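Alpha-amylase/trypsin inhibitor (Eleusine coracana, PDB 1B1U) inhibits both alpha-amylase and serine proteases such as trypsin, and may protect ragi seeds against endogenous and foreign hydrolases. Local coordinates at residues Glu49-Ala53 against Tyr54-Glu58; Ala94-Leu97 against Val98-Val101. All coordinates share one frame; numbering follows the deposited sequence.

Interaction 1. Residues Glu49-Ala53 against Tyr54-Glu58; sequences EAIPA and YCRCE
Arg-56 bonded to Glu-49 O makes this a local contact at the joint between two consecutive helices, 37-50 and 53-64, of the inhibitor. The arginine reaches back from the second helix to the C-terminal end of the first. Its chain runs extended from CG to NE (chi3 -157°), which carries the guanidinium past Ile-51 and Pro-52. NH2 then donates to Glu-49 O at 2.6 Å, on a lone pair in the carbonyl plane and close to the plane of the guanidinium, although the N-H is bent to 144°. The backbone of Pro-52 and Ala-53 passes over one face of the same group. NE bonds to Leu-48 O and NH1 to Ala-106 O, so all three nitrogens are engaged.

Pro-52 O accepts two backbone bonds, from Cys-55 N at 2.8 Å and Arg-56 N at 3.3 Å. Ile-51 and Cys-55 are the buried pair: Ile-51 CG2 presses on Cys-55 CB at 3.3 Å, tighter than usual for two carbons. At a more exposed place, Pro-52 CG lies 3.4 Å from Tyr-54 CE1. The tyrosine ring has Cys-55 SG over one face, displaced toward the rim. Disulfides Cys-55 to Cys-6 and Cys-57 to Cys-114 tie this region into the helical domain of the cereal trypsin/alpha-amylase inhibitor family.

The Glu-49 carboxylate stands nearly perpendicular to the guanidinium, its OE2 5.9 Å from Arg-56 NH2; the arginine thus serves the joint mainly through main-chain carbonyls, where its positive charge would probably be favourable beside the C-terminal end of helix 37-50.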
loop_
_atom_site.group_PDB
_atom_site.type_symbol
_atom_site.label_atom_id
_atom_site.label_comp_id
_atom_site.label_asym_id
_atom_site.label_seq_id
_atom_site.Cartn_x
_atom_site.Cartn_y
_atom_site.Cartn_z
ATOM N N GLU A 49 5.188 5.496 5.879
ATOM C CA GLU A 49 5.930 6.655 6.373
ATOM C C GLU A 49 7.423 6.413 6.233
ATOM O O GLU A 49 8.169 7.269 5.761
ATOM C CB GLU A 49 5.593 6.888 7.853
ATOM C CG GLU A 49 5.183 8.311 8.211
ATOM C CD GLU A 49 4.192 8.362 9.367
ATOM O OE1 GLU A 49 4.560 7.973 10.498
ATOM O OE2 GLU A 49 3.040 8.793 9.143
ATOM N N ALA A 50 7.839 5.232 6.676
ATOM C CA ALA A 50 9.231 4.805 6.629
ATOM C C ALA A 50 9.785 5.088 5.242
ATOM O O ALA A 50 10.886 5.620 5.086
ATOM C CB ALA A 50 9.320 3.310 6.941
ATOM N N ILE A 51 8.990 4.730 4.243
ATOM C CA ILE A 51 9.339 4.930 2.850
ATOM C C ILE A 51 9.402 6.429 2.576
ATOM O O ILE A 51 8.617 7.199 3.125
ATOM C CB ILE A 51 8.270 4.278 1.916
ATOM C CG1 ILE A 51 8.212 2.774 2.165
ATOM C CG2 ILE A 51 8.593 4.548 0.450
ATOM C CD1 ILE A 51 7.007 2.124 1.553
ATOM N N PRO A 52 10.357 6.863 1.749
ATOM C CA PRO A 52 10.472 8.285 1.433
ATOM C C PRO A 52 9.360 8.795 0.517
ATOM O O PRO A 52 8.789 8.042 -0.268
ATOM C CB PRO A 52 11.849 8.402 0.788
ATOM C CG PRO A 52 12.139 7.059 0.251
ATOM C CD PRO A 52 11.417 6.065 1.112
ATOM N N ALA A 53 9.075 10.086 0.632
ATOM C CA ALA A 53 8.050 10.761 -0.145
ATOM C C ALA A 53 7.852 10.257 -1.569
ATOM O O ALA A 53 6.753 9.867 -1.956
ATOM C CB ALA A 53 8.357 12.247 -0.180
ATOM N N TYR A 54 8.922 10.287 -2.353
ATOM C CA TYR A 54 8.869 9.879 -3.752
ATOM C C TYR A 54 8.635 8.392 -4.054
ATOM O O TYR A 54 8.338 8.035 -5.190
ATOM C CB TYR A 54 10.136 10.364 -4.464
ATOM C CG TYR A 54 11.323 9.456 -4.283
ATOM C CD1 TYR A 54 11.775 9.113 -3.008
ATOM C CD2 TYR A 54 11.979 8.914 -5.385
ATOM C CE1 TYR A 54 12.843 8.249 -2.835
ATOM C CE2 TYR A 54 13.051 8.045 -5.225
ATOM C CZ TYR A 54 13.476 7.713 -3.951
ATOM O OH TYR A 54 14.505 6.814 -3.789
ATOM N N CYS A 55 8.760 7.522 -3.061
ATOM C CA CYS A 55 8.526 6.105 -3.304
ATOM C C CYS A 55 7.152 5.623 -2.858
ATOM O O CYS A 55 6.655 4.606 -3.352
ATOM C CB CYS A 55 9.601 5.274 -2.618
ATOM S SG CYS A 55 11.161 5.275 -3.552
ATOM N N ARG A 56 6.543 6.366 -1.936
ATOM C CA ARG A 56 5.226 6.050 -1.381
ATOM C C ARG A 56 4.167 5.607 -2.398
ATOM O O ARG A 56 3.597 4.539 -2.255
ATOM C CB ARG A 56 4.703 7.257 -0.566
ATOM C CG ARG A 56 4.977 7.154 0.934
ATOM C CD ARG A 56 4.949 8.512 1.668
ATOM N NE ARG A 56 5.716 8.424 2.907
ATOM C CZ ARG A 56 6.207 9.458 3.588
ATOM N NH1 ARG A 56 6.023 10.702 3.167
ATOM N NH2 ARG A 56 6.909 9.236 4.689
ATOM N N CYS A 57 3.888 6.428 -3.403
ATOM C CA CYS A 57 2.890 6.074 -4.426
ATOM C C CYS A 57 3.259 4.779 -5.188
ATOM O O CYS A 57 2.378 3.987 -5.551
ATOM C CB CYS A 57 2.743 7.219 -5.439
ATOM S SG CYS A 57 1.749 8.652 -4.913
ATOM N N GLU A 58 4.555 4.581 -5.444
ATOM C CA GLU A 58 5.029 3.390 -6.157
ATOM C C GLU A 58 4.832 2.172 -5.278
ATOM O O GLU A 58 4.392 1.126 -5.747
ATOM C CB GLU A 58 6.518 3.546 -6.525
ATOM C CG GLU A 58 7.197 2.318 -7.162
ATOM C CD GLU A 58 6.414 1.722 -8.319
ATOM O OE1 GLU A 58 5.713 2.462 -9.034
ATOM O OE2 GLU A 58 6.506 0.498 -8.522
#

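Interaction 2. Residues Ala94-Leu97 against Val98-Val101; sequences APKL and VTEV
Thr-99 turns its hydroxyl back onto the carbonyl of Lys-96, whose oxygen accepts both bonds that close the turn. Lys-96 to Thr-99 form a type I beta turn just beyond helix 87-93, with the bond from Thr-99 N to Lys-96 O at 2.9 Å. The hydroxyl adds a second, shorter bond, OG1 to Lys-96 O at 2.5 Å. The two donors use different approaches: OG1 lies in the carbonyl plane on a lone pair, whereas the amide nitrogen stands 57° above that plane.

The first torsion of Thr-99 explains the arrangement. With chi1 at 57°, OG1 sits between the backbone N and the carbonyl carbon and meets the acceptor, while CG2 lies beside the backbone N, 3.6 Å from Lys-96 O and 4.0 Å from Lys-96 CA. Both branches lie beside Lys-96 O, the hydroxyl bonded and the methyl in van der Waals contact. The lysine itself joins in through its CB, 4.1 Å from Thr-99 OG1; its long chain bends at chi2 and belongs to the exposed side of the turn.

At the two central positions, Leu-97 packs on Tyr-23 and Val-24 of helix 19-29, Cys-44 of helix 37-50 and Leu-63 of helix 53-64. Val-98 meets Leu-48 of helix 37-50 and the loop residues Thr-107 and Cys-114, and its CG2 comes within 4.3 Å of Pro-95 O. Backbone bonds of Leu-97 with Cys-103 and Val-98 with Leu-105 join the turn to the rest of this helical, disulfide-linked domain.

The chemistry is therefore divided: apolar side chains anchor the middle of the turn in the protein interior, while a doubly bonded carbonyl fixes its closure and ties the rotation of the Thr-99 side chain to the backbone.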
loop_
_atom_site.group_PDB
_atom_site.type_symbol
_atom_site.label_atom_id
_atom_site.label_comp_id
_atom_site.label_asym_id
_atom_site.label_seq_id
_atom_site.Cartn_x
_atom_site.Cartn_y
_atom_site.Cartn_z
ATOM N N ALA A 94 -6.878 1.369 -1.845
ATOM C CA ALA A 94 -5.413 1.437 -1.717
ATOM C C ALA A 94 -4.719 2.770 -1.978
ATOM O O ALA A 94 -4.030 3.289 -1.099
ATOM C CB ALA A 94 -4.767 0.363 -2.576
ATOM N N PRO A 95 -4.857 3.333 -3.195
ATOM C CA PRO A 95 -4.189 4.624 -3.449
ATOM C C PRO A 95 -4.670 5.791 -2.560
ATOM O O PRO A 95 -4.295 6.944 -2.773
ATOM C CB PRO A 95 -4.460 4.909 -4.934
ATOM C CG PRO A 95 -5.071 3.670 -5.495
ATOM C CD PRO A 95 -5.602 2.842 -4.369
ATOM N N LYS A 96 -5.506 5.496 -1.573
ATOM C CA LYS A 96 -6.012 6.546 -0.705
ATOM C C LYS A 96 -5.274 6.484 0.624
ATOM O O LYS A 96 -5.451 7.343 1.483
ATOM C CB LYS A 96 -7.528 6.385 -0.477
ATOM C CG LYS A 96 -8.390 6.334 -1.742
ATOM C CD LYS A 96 -8.433 7.669 -2.458
ATOM C CE LYS A 96 -8.669 7.494 -3.964
ATOM N NZ LYS A 96 -8.193 8.651 -4.792
ATOM N N LEU A 97 -4.435 5.466 0.783
ATOM C CA LEU A 97 -3.685 5.300 2.015
ATOM C C LEU A 97 -2.822 6.510 2.353
ATOM O O LEU A 97 -2.400 6.685 3.494
ATOM C CB LEU A 97 -2.801 4.055 1.930
ATOM C CG LEU A 97 -3.464 2.677 1.928
ATOM C CD1 LEU A 97 -2.400 1.639 1.590
ATOM C CD2 LEU A 97 -4.097 2.366 3.282
ATOM N N VAL A 98 -2.554 7.357 1.372
ATOM C CA VAL A 98 -1.715 8.512 1.627
ATOM C C VAL A 98 -2.527 9.787 1.871
ATOM O O VAL A 98 -1.972 10.829 2.211
ATOM C CB VAL A 98 -0.721 8.755 0.457
ATOM C CG1 VAL A 98 -0.037 7.439 0.053
ATOM C CG2 VAL A 98 -1.444 9.364 -0.722
ATOM N N THR A 99 -3.840 9.710 1.705
ATOM C CA THR A 99 -4.672 10.882 1.914
ATOM C C THR A 99 -4.752 11.303 3.381
ATOM O O THR A 99 -4.566 10.492 4.302
ATOM C CB THR A 99 -6.100 10.662 1.378
ATOM O OG1 THR A 99 -6.674 9.504 2.000
ATOM C CG2 THR A 99 -6.071 10.481 -0.129
ATOM N N GLU A 100 -5.029 12.591 3.571
ATOM C CA GLU A 100 -5.139 13.203 4.892
ATOM C C GLU A 100 -6.054 12.407 5.820
ATOM O O GLU A 100 -5.672 12.072 6.939
ATOM C CB GLU A 100 -5.626 14.657 4.749
ATOM C CG GLU A 100 -6.735 15.082 5.710
ATOM C CD GLU A 100 -6.226 15.429 7.102
ATOM O OE1 GLU A 100 -5.755 16.575 7.295
ATOM O OE2 GLU A 100 -6.302 14.559 8.004
ATOM N N VAL A 101 -7.257 12.097 5.348
ATOM C CA VAL A 101 -8.207 11.338 6.150
ATOM C C VAL A 101 -7.544 10.043 6.555
ATOM O O VAL A 101 -7.812 9.498 7.627
ATOM C CB VAL A 101 -9.483 11.006 5.360
ATOM C CG1 VAL A 101 -9.210 11.094 3.867
ATOM C CG2 VAL A 101 -9.977 9.627 5.732
#

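Overall arrangement
Both contacts are bends in one continuous chain, and in each a single main-chain carbonyl takes two donors at the turning point. They differ in setting. Interaction 1 is only partly buried and joins two helices through a short non-helical link, with a charged side chain and a disulfide adding to the backbone bonds; interaction 2 is largely buried, follows helix 87-93 in a loop, and is held by a neutral hydroxyl and aliphatic packing. The centres of interactions 1 and 2 lie about 12 Å apart, and the two do not touch. They nevertheless share surroundings: Ala-94, Pro-95, Leu-97 and Val-98 touch one or both of helices 37-50 and 53-64, the same pair whose junction residues 49-58 build.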